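Local coordinates for protein thioesterase (Streptomyces sp. WAC02707, PDB 6VAP) that is the type II thioesterase of the borrelidin biosynthetic cluster and probably hydrolyses unwanted acyl groups from polyketide synthase carrier proteins, at residues 14-19 with 85-90; 38-43 with 93-98; 195-200 with 243-248; 30-35 with 231-236. All blocks are in the same frame, centred on the assembly; numbering follows the deposited sequence.

Contact 1 of 4, residues 14-19 with 85-90; sequences IRQYRP and RARVHQ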
loop_
_atom_site.group_PDB
_atom_site.type_symbol
_atom_site.label_atom_id
_atom_site.label_comp_id
_atom_site.label_asym_id
_atom_site.label_seq_id
_atom_site.Cartn_x
_atom_site.Cartn_y
_atom_site.Cartn_z
ATOM N N ILE A 14 2.885 -8.430 10.249
ATOM C CA ILE A 14 3.815 -8.518 9.130
ATOM C C ILE A 14 3.959 -9.972 8.743
ATOM O O ILE A 14 4.465 -10.772 9.535
ATOM C CB ILE A 14 5.185 -7.912 9.474
ATOM C CG1 ILE A 14 5.002 -6.423 9.846
ATOM C CG2 ILE A 14 6.131 -8.075 8.296
ATOM C CD1 ILE A 14 6.208 -5.784 10.456
ATOM N N ARG A 15 3.555 -10.308 7.522
ATOM C CA ARG A 15 3.587 -11.682 7.037
ATOM C C ARG A 15 4.734 -11.818 6.040
ATOM O O ARG A 15 4.770 -11.117 5.022
ATOM C CB ARG A 15 2.254 -12.063 6.392
ATOM C CG ARG A 15 1.027 -11.783 7.265
ATOM C CD ARG A 15 1.074 -12.625 8.549
ATOM N NE ARG A 15 0.201 -12.069 9.581
ATOM C CZ ARG A 15 -1.032 -12.488 9.837
ATOM N NH1 ARG A 15 -1.556 -13.477 9.127
ATOM N NH2 ARG A 15 -1.736 -11.912 10.809
ATOM N N GLN A 16 5.655 -12.723 6.326
ATOM C CA GLN A 16 6.801 -13.028 5.472
ATOM C C GLN A 16 6.528 -14.402 4.871
ATOM O O GLN A 16 6.671 -15.429 5.542
ATOM C CB GLN A 16 8.080 -13.007 6.305
ATOM C CG GLN A 16 9.354 -13.256 5.514
ATOM C CD GLN A 16 10.587 -13.311 6.392
ATOM O OE1 GLN A 16 10.486 -13.343 7.608
ATOM N NE2 GLN A 16 11.755 -13.321 5.776
ATOM N N TYR A 17 6.144 -14.419 3.597
ATOM C CA TYR A 17 5.691 -15.656 2.979
ATOM C C TYR A 17 6.839 -16.524 2.487
ATOM O O TYR A 17 6.683 -17.744 2.421
ATOM C CB TYR A 17 4.737 -15.314 1.839
ATOM C CG TYR A 17 3.434 -14.733 2.327
ATOM C CD1 TYR A 17 2.623 -15.433 3.232
ATOM C CD2 TYR A 17 2.986 -13.505 1.851
ATOM C CE1 TYR A 17 1.424 -14.895 3.676
ATOM C CE2 TYR A 17 1.812 -12.948 2.301
ATOM C CZ TYR A 17 1.023 -13.644 3.206
ATOM O OH TYR A 17 -0.160 -13.111 3.656
ATOM N N ARG A 18 7.967 -15.934 2.110
ATOM C CA ARG A 18 9.092 -16.679 1.581
ATOM C C ARG A 18 10.387 -16.294 2.289
ATOM O O ARG A 18 10.513 -15.185 2.810
ATOM C CB ARG A 18 9.229 -16.425 0.076
ATOM C CG ARG A 18 8.039 -16.871 -0.759
ATOM C CD ARG A 18 8.051 -18.352 -1.037
ATOM N NE ARG A 18 7.057 -18.728 -2.040
ATOM C CZ ARG A 18 5.803 -19.077 -1.764
ATOM N NH1 ARG A 18 5.373 -19.100 -0.510
ATOM N NH2 ARG A 18 4.980 -19.405 -2.746
ATOM N N PRO A 19 11.360 -17.195 2.312
ATOM C CA PRO A 19 12.661 -16.822 2.883
ATOM C C PRO A 19 13.398 -15.862 1.972
ATOM O O PRO A 19 13.250 -15.890 0.747
ATOM C CB PRO A 19 13.416 -18.151 2.995
ATOM C CG PRO A 19 12.421 -19.246 2.635
ATOM C CD PRO A 19 11.317 -18.592 1.839
ATOM N N ARG A 85 9.253 -0.825 12.435
ATOM C CA ARG A 85 10.536 -0.334 12.937
ATOM C C ARG A 85 11.418 -1.472 13.453
ATOM O O ARG A 85 12.616 -1.529 13.151
ATOM C CB ARG A 85 10.303 0.686 14.047
ATOM C CG ARG A 85 10.051 2.084 13.564
ATOM C CD ARG A 85 10.416 3.108 14.632
ATOM N NE ARG A 85 11.859 3.291 14.710
ATOM C CZ ARG A 85 12.444 4.398 15.148
ATOM N NH1 ARG A 85 11.698 5.422 15.553
ATOM N NH2 ARG A 85 13.771 4.478 15.186
ATOM N N ALA A 86 10.848 -2.382 14.250
ATOM C CA ALA A 86 11.638 -3.470 14.827
ATOM C C ALA A 86 12.135 -4.465 13.782
ATOM O O ALA A 86 13.091 -5.196 14.044
ATOM C CB ALA A 86 10.812 -4.205 15.886
ATOM N N ARG A 87 11.510 -4.512 12.612
ATOM C CA ARG A 87 11.889 -5.416 11.536
ATOM C C ARG A 87 12.693 -4.736 10.443
ATOM O O ARG A 87 13.461 -5.406 9.742
ATOM C CB ARG A 87 10.647 -6.016 10.873
ATOM C CG ARG A 87 9.890 -6.981 11.736
ATOM C CD ARG A 87 8.958 -7.807 10.883
ATOM N NE ARG A 87 9.692 -8.763 10.047
ATOM C CZ ARG A 87 9.345 -10.033 9.882
ATOM N NH1 ARG A 87 8.284 -10.523 10.504
ATOM N NH2 ARG A 87 10.063 -10.805 9.087
ATOM N N VAL A 88 12.508 -3.421 10.283
ATOM C CA VAL A 88 13.071 -2.690 9.159
ATOM C C VAL A 88 14.556 -2.990 9.068
ATOM O O VAL A 88 15.272 -2.973 10.070
ATOM C CB VAL A 88 12.808 -1.182 9.330
ATOM C CG1 VAL A 88 13.661 -0.615 10.487
ATOM C CG2 VAL A 88 13.096 -0.440 8.030
ATOM N N HIS A 89 15.075 -3.090 7.853
ATOM C CA HIS A 89 16.508 -3.227 7.575
ATOM C C HIS A 89 16.718 -2.588 6.202
ATOM O O HIS A 89 16.150 -3.138 5.310
ATOM C CB HIS A 89 16.871 -4.710 7.661
ATOM C CG HIS A 89 18.297 -5.005 7.385
ATOM N ND1 HIS A 89 18.790 -5.074 6.123
ATOM C CD2 HIS A 89 19.339 -5.193 8.208
ATOM C CE1 HIS A 89 20.073 -5.322 6.178
ATOM N NE2 HIS A 89 20.425 -5.390 7.436
ATOM N N GLN A 90 17.424 -1.454 6.059
ATOM C CA GLN A 90 17.700 -0.847 4.770
ATOM C C GLN A 90 18.655 -1.732 3.967
ATOM O O GLN A 90 19.499 -2.420 4.539
ATOM C CB GLN A 90 18.290 0.542 4.983
ATOM C CG GLN A 90 17.386 1.431 5.843
ATOM C CD GLN A 90 17.991 2.791 6.132
ATOM O OE1 GLN A 90 17.971 3.689 5.287
ATOM N NE2 GLN A 90 18.536 2.949 7.334
#
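Arg87, near the C-terminal end of helix 73-87, runs alongside Ile14 in the opposite direction and reaches Gln16, tying that helix to the antiparallel edge strand of the central sheet in this alpha/beta-hydrolase fold. The apolar half of the contact belongs to Ile14. Ile14 CD1 comes within 3.4 Å of Arg87 CD, while the other branch, Ile14 CG2, lies over one face of the guanidinium, 4.1 Å from Arg87 CZ. Arginine suits this position because its methylenes match an aliphatic neighbour and its flat end can rest on a methyl group. Val83, Leu84 and, from strand 52-56, Leu54 also pack against Ile14. The polar half begins where the Arg87 chain bends at chi3 (71°). Arg87 NH2 donates to Gln16 OE1 at 3.0 Å, with a bent N-H...O angle of 134°. Gln16 is buried, and its extended side chain carries the amide out to the arginine: its OE1 is gripped by two donors, since the backbone N of His9 binds it too. The backbone O of His9 takes Arg87 NH1. Gln16 OE1 sits at the guanidinium edge, in its plane, yet Arg87 NH2 stands above the Gln16 carbonyl plane, 60° out of it.

Contact 2 of 4, residues 38-43 with 93-98; sequences TFYHPV and ALFGHS
Tyr40 reaches from the start of helix 41-47 to strand 92-97, where its phenol end meets Phe95 and His97. It sits at the N-cap position, and with CG anti to its carbonyl carbon (chi1 -74°) the ring points to the sheet. Tyr40 CE1 lies 3.6 Å from Phe95 CD1, and Tyr40 OH approaches the edge of the Phe95 ring, near its plane. The two rings meet at their rims, with neither stacked on the other, their planes at 84°. Phe39 packs on one Tyr40 face, its CD2 3.7 Å above the centre of the Tyr40 ring. Tyrosine fits because the buried hydroxyl is satisfied by the backbone O of Leu30 while its ring stays in apolar company. Phe95, wholly apolar, is further enclosed by Leu27, Leu122 and Ile246. At His97 the phenol oxygen meets the backbone and the base of the side chain: Tyr40 OH is 3.6 Å from His97 N and 4.0 Å from His97 CB. His97 ND1 bonds to Ser124 OG. The strand then turns sharply at Ser98, whose phi is positive (56°), consistent with the nucleophile elbow of alpha/beta hydrolases, Gly96-x-Ser98-x-Gly100, in which Ser98 is probably the nucleophile.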
loop_
_atom_site.group_PDB
_atom_site.type_symbol
_atom_site.label_atom_id
_atom_site.label_comp_id
_atom_site.label_asym_id
_atom_site.label_seq_id
_atom_site.Cartn_x
_atom_site.Cartn_y
_atom_site.Cartn_z
ATOM N N THR A 38 -2.356 -11.793 2.184
ATOM C CA THR A 38 -2.221 -12.860 1.200
ATOM C C THR A 38 -2.263 -12.325 -0.228
ATOM O O THR A 38 -1.811 -13.008 -1.156
ATOM C CB THR A 38 -3.329 -13.904 1.397
ATOM O OG1 THR A 38 -4.600 -13.250 1.541
ATOM C CG2 THR A 38 -3.068 -14.729 2.623
ATOM N N PHE A 39 -2.841 -11.139 -0.431
ATOM C CA PHE A 39 -2.870 -10.535 -1.761
ATOM C C PHE A 39 -1.470 -10.426 -2.360
ATOM O O PHE A 39 -1.293 -10.524 -3.582
ATOM C CB PHE A 39 -3.510 -9.151 -1.668
ATOM C CG PHE A 39 -3.475 -8.380 -2.944
ATOM C CD1 PHE A 39 -4.388 -8.645 -3.960
ATOM C CD2 PHE A 39 -2.567 -7.360 -3.127
ATOM C CE1 PHE A 39 -4.361 -7.916 -5.131
ATOM C CE2 PHE A 39 -2.551 -6.640 -4.288
ATOM C CZ PHE A 39 -3.426 -6.918 -5.298
ATOM N N TYR A 40 -0.450 -10.241 -1.525
ATOM C CA TYR A 40 0.915 -10.054 -2.007
ATOM C C TYR A 40 1.743 -11.329 -2.083
ATOM O O TYR A 40 2.955 -11.261 -2.315
ATOM C CB TYR A 40 1.616 -9.040 -1.135
ATOM C CG TYR A 40 1.133 -7.636 -1.400
ATOM C CD1 TYR A 40 1.443 -7.004 -2.590
ATOM C CD2 TYR A 40 0.385 -6.934 -0.446
ATOM C CE1 TYR A 40 1.019 -5.666 -2.846
ATOM C CE2 TYR A 40 -0.081 -5.657 -0.704
ATOM C CZ TYR A 40 0.241 -5.031 -1.882
ATOM O OH TYR A 40 -0.133 -3.757 -2.115
ATOM N N HIS A 41 1.115 -12.488 -1.945
ATOM C CA HIS A 41 1.859 -13.736 -2.099
ATOM C C HIS A 41 2.547 -13.852 -3.456
ATOM O O HIS A 41 3.723 -14.255 -3.498
ATOM C CB HIS A 41 0.925 -14.931 -1.871
ATOM C CG HIS A 41 1.560 -16.061 -1.127
ATOM N ND1 HIS A 41 0.985 -16.640 -0.014
ATOM C CD2 HIS A 41 2.718 -16.726 -1.348
ATOM C CE1 HIS A 41 1.764 -17.617 0.415
ATOM N NE2 HIS A 41 2.818 -17.693 -0.379
ATOM N N PRO A 42 1.931 -13.480 -4.570
ATOM C CA PRO A 42 2.673 -13.499 -5.845
ATOM C C PRO A 42 3.927 -12.634 -5.856
ATOM O O PRO A 42 4.939 -13.009 -6.467
ATOM C CB PRO A 42 1.640 -12.996 -6.852
ATOM C CG PRO A 42 0.306 -13.238 -6.228
ATOM C CD PRO A 42 0.547 -13.014 -4.729
ATOM N N VAL A 43 3.907 -11.484 -5.188
ATOM C CA VAL A 43 5.114 -10.655 -5.118
ATOM C C VAL A 43 6.215 -11.389 -4.340
ATOM O O VAL A 43 7.373 -11.506 -4.771
ATOM C CB VAL A 43 4.781 -9.289 -4.486
ATOM C CG1 VAL A 43 6.050 -8.461 -4.338
ATOM C CG2 VAL A 43 3.755 -8.578 -5.307
ATOM N N ALA A 93 11.995 -0.604 0.708
ATOM C CA ALA A 93 11.062 0.089 -0.163
ATOM C C ALA A 93 9.641 -0.256 0.266
ATOM O O ALA A 93 9.393 -1.292 0.895
ATOM C CB ALA A 93 11.272 -0.275 -1.631
ATOM N N LEU A 94 8.707 0.639 -0.061
ATOM C CA LEU A 94 7.295 0.458 0.252
ATOM C C LEU A 94 6.466 0.399 -1.026
ATOM O O LEU A 94 6.717 1.148 -1.975
ATOM C CB LEU A 94 6.795 1.581 1.133
ATOM C CG LEU A 94 7.743 2.074 2.245
ATOM C CD1 LEU A 94 7.179 3.255 2.937
ATOM C CD2 LEU A 94 8.022 0.946 3.227
ATOM N N PHE A 95 5.465 -0.481 -1.043
ATOM C CA PHE A 95 4.523 -0.605 -2.144
ATOM C C PHE A 95 3.119 -0.628 -1.566
ATOM O O PHE A 95 2.816 -1.443 -0.686
ATOM C CB PHE A 95 4.784 -1.865 -2.977
ATOM C CG PHE A 95 3.829 -2.032 -4.111
ATOM C CD1 PHE A 95 2.601 -2.604 -3.917
ATOM C CD2 PHE A 95 4.186 -1.630 -5.402
ATOM C CE1 PHE A 95 1.700 -2.734 -5.006
ATOM C CE2 PHE A 95 3.328 -1.761 -6.447
ATOM C CZ PHE A 95 2.059 -2.291 -6.237
ATOM N N GLY A 96 2.266 0.273 -2.055
ATOM C CA GLY A 96 0.866 0.275 -1.642
ATOM C C GLY A 96 -0.065 0.398 -2.834
ATOM O O GLY A 96 0.195 1.200 -3.733
ATOM N N HIS A 97 -1.166 -0.338 -2.836
ATOM C CA HIS A 97 -2.202 -0.206 -3.843
ATOM C C HIS A 97 -3.424 0.456 -3.220
ATOM O O HIS A 97 -3.855 0.072 -2.134
ATOM C CB HIS A 97 -2.545 -1.577 -4.405
ATOM C CG HIS A 97 -3.587 -1.535 -5.472
ATOM N ND1 HIS A 97 -3.411 -0.869 -6.667
ATOM C CD2 HIS A 97 -4.829 -2.069 -5.511
ATOM C CE1 HIS A 97 -4.500 -1.011 -7.406
ATOM N NE2 HIS A 97 -5.378 -1.723 -6.722
ATOM N N SER A 98 -3.964 1.459 -3.909
ATOM C CA SER A 98 -5.189 2.154 -3.530
ATOM C C SER A 98 -5.025 2.699 -2.126
ATOM O O SER A 98 -4.101 3.466 -1.870
ATOM C CB SER A 98 -6.405 1.250 -3.683
ATOM O OG SER A 98 -7.596 2.019 -3.781
#

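Contact 3 of 4, residues 195-200 with 243-248; sequences PIHALT and LGIIAE
Ile245, on helix 239-250, meets His197 and Leu199, two alternate residues that point from the same face of strand 196-201 toward the helix. The His197 and Ile245 side chains cross at about a right angle. The CG2 methyl does the touching: Ile245 CG2 is 3.5 Å from His197 CE1 and 3.6 Å from His197 ND1, coming at the imidazole obliquely. That branch is anti to the backbone N of Ile245, whereas CG1 leaves beside the N (chi1 -79°) and carries CD1 toward Leu199. There the fit is looser, with Ile245 CD1 4.4 Å from Leu199 CD2. A beta-branched residue is well placed here, since its two arms serve two neighbours along the strand at once. Leu122 of strand 120-124 touches Ile245 as well, so the helix packs across adjacent parallel strands, as helices flanking an alpha/beta-hydrolase sheet do. Leu199 also packs on Tyr234 of the loop before the helix. The imidazole of His197, with CG anti to its backbone N (chi1 -167°), is buried but has polar company: NE2 bonds to Asp226 OD2, and ND1 to His249 NE2, one helical turn beyond Ile245. Between the two segments the contact is van der Waals only, while bonds at both nitrogens fix the ring's rotation; the nearby carboxylate would probably favour a proton on NE2 and stabilise any positive charge on the ring.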
loop_
_atom_site.group_PDB
_atom_site.type_symbol
_atom_site.label_atom_id
_atom_site.label_comp_id
_atom_site.label_asym_id
_atom_site.label_seq_id
_atom_site.Cartn_x
_atom_site.Cartn_y
_atom_site.Cartn_z
ATOM N N PRO A 195 12.784 8.461 -3.863
ATOM C CA PRO A 195 12.075 8.348 -5.143
ATOM C C PRO A 195 10.635 7.900 -4.949
ATOM O O PRO A 195 10.310 7.098 -4.080
ATOM C CB PRO A 195 12.886 7.299 -5.909
ATOM C CG PRO A 195 14.252 7.327 -5.275
ATOM C CD PRO A 195 14.014 7.650 -3.831
ATOM N N ILE A 196 9.753 8.450 -5.757
ATOM C CA ILE A 196 8.365 8.041 -5.782
ATOM C C ILE A 196 8.053 7.565 -7.188
ATOM O O ILE A 196 8.351 8.250 -8.172
ATOM C CB ILE A 196 7.419 9.180 -5.379
ATOM C CG1 ILE A 196 7.539 9.472 -3.884
ATOM C CG2 ILE A 196 5.923 8.746 -5.686
ATOM C CD1 ILE A 196 6.627 10.569 -3.369
ATOM N N HIS A 197 7.517 6.362 -7.291
ATOM C CA HIS A 197 7.114 5.794 -8.568
ATOM C C HIS A 197 5.621 5.537 -8.483
ATOM O O HIS A 197 5.168 4.719 -7.679
ATOM C CB HIS A 197 7.872 4.506 -8.918
ATOM C CG HIS A 197 7.693 4.078 -10.350
ATOM N ND1 HIS A 197 8.624 3.321 -11.027
ATOM C CD2 HIS A 197 6.690 4.305 -11.239
ATOM C CE1 HIS A 197 8.208 3.101 -12.262
ATOM N NE2 HIS A 197 7.031 3.679 -12.416
ATOM N N ALA A 198 4.857 6.223 -9.308
ATOM C CA ALA A 198 3.416 6.112 -9.288
ATOM C C ALA A 198 2.980 5.212 -10.431
ATOM O O ALA A 198 3.567 5.232 -11.519
ATOM C CB ALA A 198 2.800 7.490 -9.418
ATOM N N LEU A 199 1.940 4.428 -10.187
ATOM C CA LEU A 199 1.432 3.466 -11.155
ATOM C C LEU A 199 -0.085 3.583 -11.194
ATOM O O LEU A 199 -0.737 3.573 -10.143
ATOM C CB LEU A 199 1.845 2.042 -10.790
ATOM C CG LEU A 199 3.297 1.870 -10.361
ATOM C CD1 LEU A 199 3.461 0.510 -9.750
ATOM C CD2 LEU A 199 4.274 2.041 -11.521
ATOM N N THR A 200 -0.648 3.729 -12.393
ATOM C CA THR A 200 -2.073 4.001 -12.499
ATOM C C THR A 200 -2.630 3.325 -13.748
ATOM O O THR A 200 -1.901 3.022 -14.689
ATOM C CB THR A 200 -2.321 5.528 -12.484
ATOM O OG1 THR A 200 -3.721 5.786 -12.297
ATOM C CG2 THR A 200 -1.822 6.176 -13.783
ATOM N N LEU A 243 6.191 -6.277 -11.233
ATOM C CA LEU A 243 7.272 -6.958 -10.529
ATOM C C LEU A 243 8.637 -6.572 -11.089
ATOM O O LEU A 243 9.600 -6.412 -10.321
ATOM C CB LEU A 243 7.082 -8.469 -10.605
ATOM C CG LEU A 243 5.802 -9.025 -10.039
ATOM C CD1 LEU A 243 5.709 -10.545 -10.358
ATOM C CD2 LEU A 243 5.716 -8.790 -8.548
ATOM N N GLY A 244 8.743 -6.437 -12.416
ATOM C CA GLY A 244 9.980 -5.936 -12.992
ATOM C C GLY A 244 10.284 -4.494 -12.616
ATOM O O GLY A 244 11.445 -4.115 -12.478
ATOM N N ILE A 245 9.256 -3.663 -12.461
ATOM C CA ILE A 245 9.469 -2.292 -12.003
ATOM C C ILE A 245 9.928 -2.293 -10.548
ATOM O O ILE A 245 10.875 -1.590 -10.167
ATOM C CB ILE A 245 8.175 -1.481 -12.197
ATOM C CG1 ILE A 245 8.047 -1.056 -13.673
ATOM C CG2 ILE A 245 8.166 -0.261 -11.319
ATOM C CD1 ILE A 245 6.644 -0.626 -14.072
ATOM N N ILE A 246 9.252 -3.080 -9.706
ATOM C CA ILE A 246 9.675 -3.190 -8.319
ATOM C C ILE A 246 11.116 -3.665 -8.261
ATOM O O ILE A 246 11.937 -3.074 -7.564
ATOM C CB ILE A 246 8.732 -4.125 -7.544
ATOM C CG1 ILE A 246 7.384 -3.441 -7.302
ATOM C CG2 ILE A 246 9.368 -4.564 -6.252
ATOM C CD1 ILE A 246 6.292 -4.432 -6.884
ATOM N N ALA A 247 11.450 -4.719 -9.012
ATOM C CA ALA A 247 12.786 -5.301 -8.954
ATOM C C ALA A 247 13.828 -4.296 -9.406
ATOM O O ALA A 247 14.920 -4.232 -8.833
ATOM C CB ALA A 247 12.828 -6.567 -9.811
ATOM N N GLU A 248 13.521 -3.504 -10.437
ATOM C CA GLU A 248 14.470 -2.489 -10.884
ATOM C C GLU A 248 14.788 -1.513 -9.755
ATOM O O GLU A 248 15.944 -1.105 -9.577
ATOM C CB GLU A 248 13.907 -1.744 -12.096
ATOM C CG GLU A 248 14.887 -0.768 -12.746
ATOM C CD GLU A 248 16.132 -1.455 -13.280
ATOM O OE1 GLU A 248 15.997 -2.498 -13.952
ATOM O OE2 GLU A 248 17.246 -0.952 -13.019
#

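Contact 4 of 4, residues 30-35 with 231-236; sequences LPHAGG and GHFYLL
Beside the probable catalytic site of this alpha/beta hydrolase, His32, in the loop that follows strand 26-30, forms a T-shaped (edge-to-face) pair with Phe233, in the loop that bears the probable triad histidine, His232. The edge of Phe233 points at the face of His32, with ring centroids 4.9 Å apart and planes at 85°. Phe233 CE2 stands 3.6 Å above the His32 imidazole plane, over its centre, and Phe233 CZ lies 3.5 Å from His32 CD2. Aromatic residues suit both positions, because the C-H edge of one can settle on the pi face of the other without any hydrogen bond. His32 CG lies between its backbone N and carbonyl carbon (chi1 49°), which lifts the imidazole toward the opposing loop. A type I turn from Gly231 to Tyr234 puts Phe233 next to His232, whose ND1 and NE2 bond to Asp204 and Ser98, consistent with a Ser-His-Asp triad. Phe233 also meets His97 edge-to-face, and His32 makes a like pair with Phe39. A type II turn runs from His32 to Gly35, with Gly34 at positive phi. Having no side chain, Gly35 can bring its CA to 3.8 Å above the other face of the His32 ring.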
loop_
_atom_site.group_PDB
_atom_site.type_symbol
_atom_site.label_atom_id
_atom_site.label_comp_id
_atom_site.label_asym_id
_atom_site.label_seq_id
_atom_site.Cartn_x
_atom_site.Cartn_y
_atom_site.Cartn_z
ATOM N N LEU A 30 1.510 -2.890 1.264
ATOM C CA LEU A 30 0.318 -2.443 1.943
ATOM C C LEU A 30 -0.882 -2.774 1.075
ATOM O O LEU A 30 -1.007 -2.245 -0.040
ATOM C CB LEU A 30 0.382 -0.938 2.217
ATOM C CG LEU A 30 1.394 -0.426 3.274
ATOM C CD1 LEU A 30 1.379 -1.218 4.532
ATOM C CD2 LEU A 30 2.842 -0.452 2.652
ATOM N N PRO A 31 -1.781 -3.628 1.529
ATOM C CA PRO A 31 -2.946 -3.956 0.717
ATOM C C PRO A 31 -3.926 -2.804 0.604
ATOM O O PRO A 31 -3.966 -1.903 1.446
ATOM C CB PRO A 31 -3.575 -5.116 1.476
ATOM C CG PRO A 31 -2.504 -5.675 2.286
ATOM C CD PRO A 31 -1.642 -4.529 2.676
ATOM N N HIS A 32 -4.771 -2.898 -0.427
ATOM C CA HIS A 32 -5.893 -1.981 -0.626
ATOM C C HIS A 32 -6.995 -2.200 0.407
ATOM O O HIS A 32 -6.956 -3.138 1.201
ATOM C CB HIS A 32 -6.503 -2.171 -2.015
ATOM C CG HIS A 32 -6.783 -3.609 -2.341
ATOM N ND1 HIS A 32 -5.789 -4.537 -2.604
ATOM C CD2 HIS A 32 -7.951 -4.290 -2.348
ATOM C CE1 HIS A 32 -6.349 -5.713 -2.824
ATOM N NE2 HIS A 32 -7.653 -5.597 -2.642
ATOM N N ALA A 33 -8.021 -1.347 0.356
ATOM C CA ALA A 33 -9.200 -1.539 1.200
ATOM C C ALA A 33 -9.875 -2.872 0.906
ATOM O O ALA A 33 -10.064 -3.252 -0.240
ATOM C CB ALA A 33 -10.205 -0.405 0.982
ATOM N N GLY A 34 -10.234 -3.595 1.942
ATOM C CA GLY A 34 -10.753 -4.929 1.782
ATOM C C GLY A 34 -9.719 -5.971 1.448
ATOM O O GLY A 34 -10.084 -7.139 1.291
ATOM N N GLY A 35 -8.437 -5.595 1.343
ATOM C CA GLY A 35 -7.420 -6.556 0.998
ATOM C C GLY A 35 -6.733 -7.126 2.220
ATOM O O GLY A 35 -6.813 -6.585 3.306
ATOM N N GLY A 231 -8.160 -0.425 -15.336
ATOM C CA GLY A 231 -8.810 0.378 -14.321
ATOM C C GLY A 231 -8.142 0.258 -12.977
ATOM O O GLY A 231 -6.933 0.067 -12.919
ATOM N N HIS A 232 -8.929 0.373 -11.906
ATOM C CA HIS A 232 -8.393 0.491 -10.555
ATOM C C HIS A 232 -7.559 -0.719 -10.162
ATOM O O HIS A 232 -6.640 -0.594 -9.351
ATOM C CB HIS A 232 -9.532 0.656 -9.550
ATOM C CG HIS A 232 -9.092 1.199 -8.228
ATOM N ND1 HIS A 232 -8.617 2.486 -8.066
ATOM C CD2 HIS A 232 -9.061 0.626 -7.002
ATOM C CE1 HIS A 232 -8.330 2.687 -6.791
ATOM N NE2 HIS A 232 -8.583 1.571 -6.127
ATOM N N PHE A 233 -7.893 -1.898 -10.677
ATOM C CA PHE A 233 -7.106 -3.113 -10.472
ATOM C C PHE A 233 -6.392 -3.584 -11.741
ATOM O O PHE A 233 -6.316 -4.790 -12.047
ATOM C CB PHE A 233 -7.992 -4.196 -9.889
ATOM C CG PHE A 233 -8.267 -3.981 -8.407
ATOM C CD1 PHE A 233 -9.254 -3.116 -7.998
ATOM C CD2 PHE A 233 -7.511 -4.619 -7.452
ATOM C CE1 PHE A 233 -9.514 -2.914 -6.640
ATOM C CE2 PHE A 233 -7.750 -4.435 -6.097
ATOM C CZ PHE A 233 -8.774 -3.576 -5.696
ATOM N N TYR A 234 -5.896 -2.599 -12.507
ATOM C CA TYR A 234 -4.991 -2.897 -13.613
ATOM C C TYR A 234 -3.891 -3.873 -13.203
ATOM O O TYR A 234 -3.441 -4.683 -14.009
ATOM C CB TYR A 234 -4.362 -1.599 -14.129
ATOM C CG TYR A 234 -3.285 -1.133 -13.171
ATOM C CD1 TYR A 234 -3.613 -0.467 -12.013
ATOM C CD2 TYR A 234 -1.939 -1.416 -13.408
ATOM C CE1 TYR A 234 -2.619 -0.075 -11.102
ATOM C CE2 TYR A 234 -0.961 -1.051 -12.509
ATOM C CZ TYR A 234 -1.311 -0.392 -11.360
ATOM O OH TYR A 234 -0.342 -0.029 -10.495
ATOM N N LEU A 235 -3.426 -3.815 -11.973
ATOM C CA LEU A 235 -2.203 -4.524 -11.624
ATOM C C LEU A 235 -2.362 -6.036 -11.679
ATOM O O LEU A 235 -1.358 -6.757 -11.749
ATOM C CB LEU A 235 -1.757 -4.084 -10.213
ATOM C CG LEU A 235 -2.485 -4.669 -9.006
ATOM C CD1 LEU A 235 -1.756 -4.144 -7.719
ATOM C CD2 LEU A 235 -3.922 -4.276 -8.930
ATOM N N LEU A 236 -3.598 -6.535 -11.641
ATOM C CA LEU A 236 -3.792 -7.978 -11.777
ATOM C C LEU A 236 -3.439 -8.450 -13.180
ATOM O O LEU A 236 -2.982 -9.575 -13.366
ATOM C CB LEU A 236 -5.231 -8.354 -11.450
ATOM C CG LEU A 236 -5.717 -7.854 -10.074
ATOM C CD1 LEU A 236 -7.120 -8.364 -9.787
ATOM C CD2 LEU A 236 -4.784 -8.300 -8.961
#

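How the contacts relate
Contacts 1, 2 and 3 are buried and reach the same central sheet, whereas contact 4 joins two loops at the surface. Contact 1 sits at the edge strand and is the one of the four with a hydrogen bond between its segments. Contacts 2 and 3 lie deeper and adjoin each other, Phe95 CD2 approaching Ile246 CD1 at 3.8 Å; contact 2 brings aromatic rings together, contact 3 sets aliphatic methyls against an imidazole and a leucine. Contact 4 uses aromatic rings alone, next to the probable triad, and is bound to contact 2 by Tyr40 OH on Leu30 O and by the elbow serine. Tyr234 and Leu199 join contacts 3 and 4; Tyr17 and His41 stack to connect contacts 1 and 2.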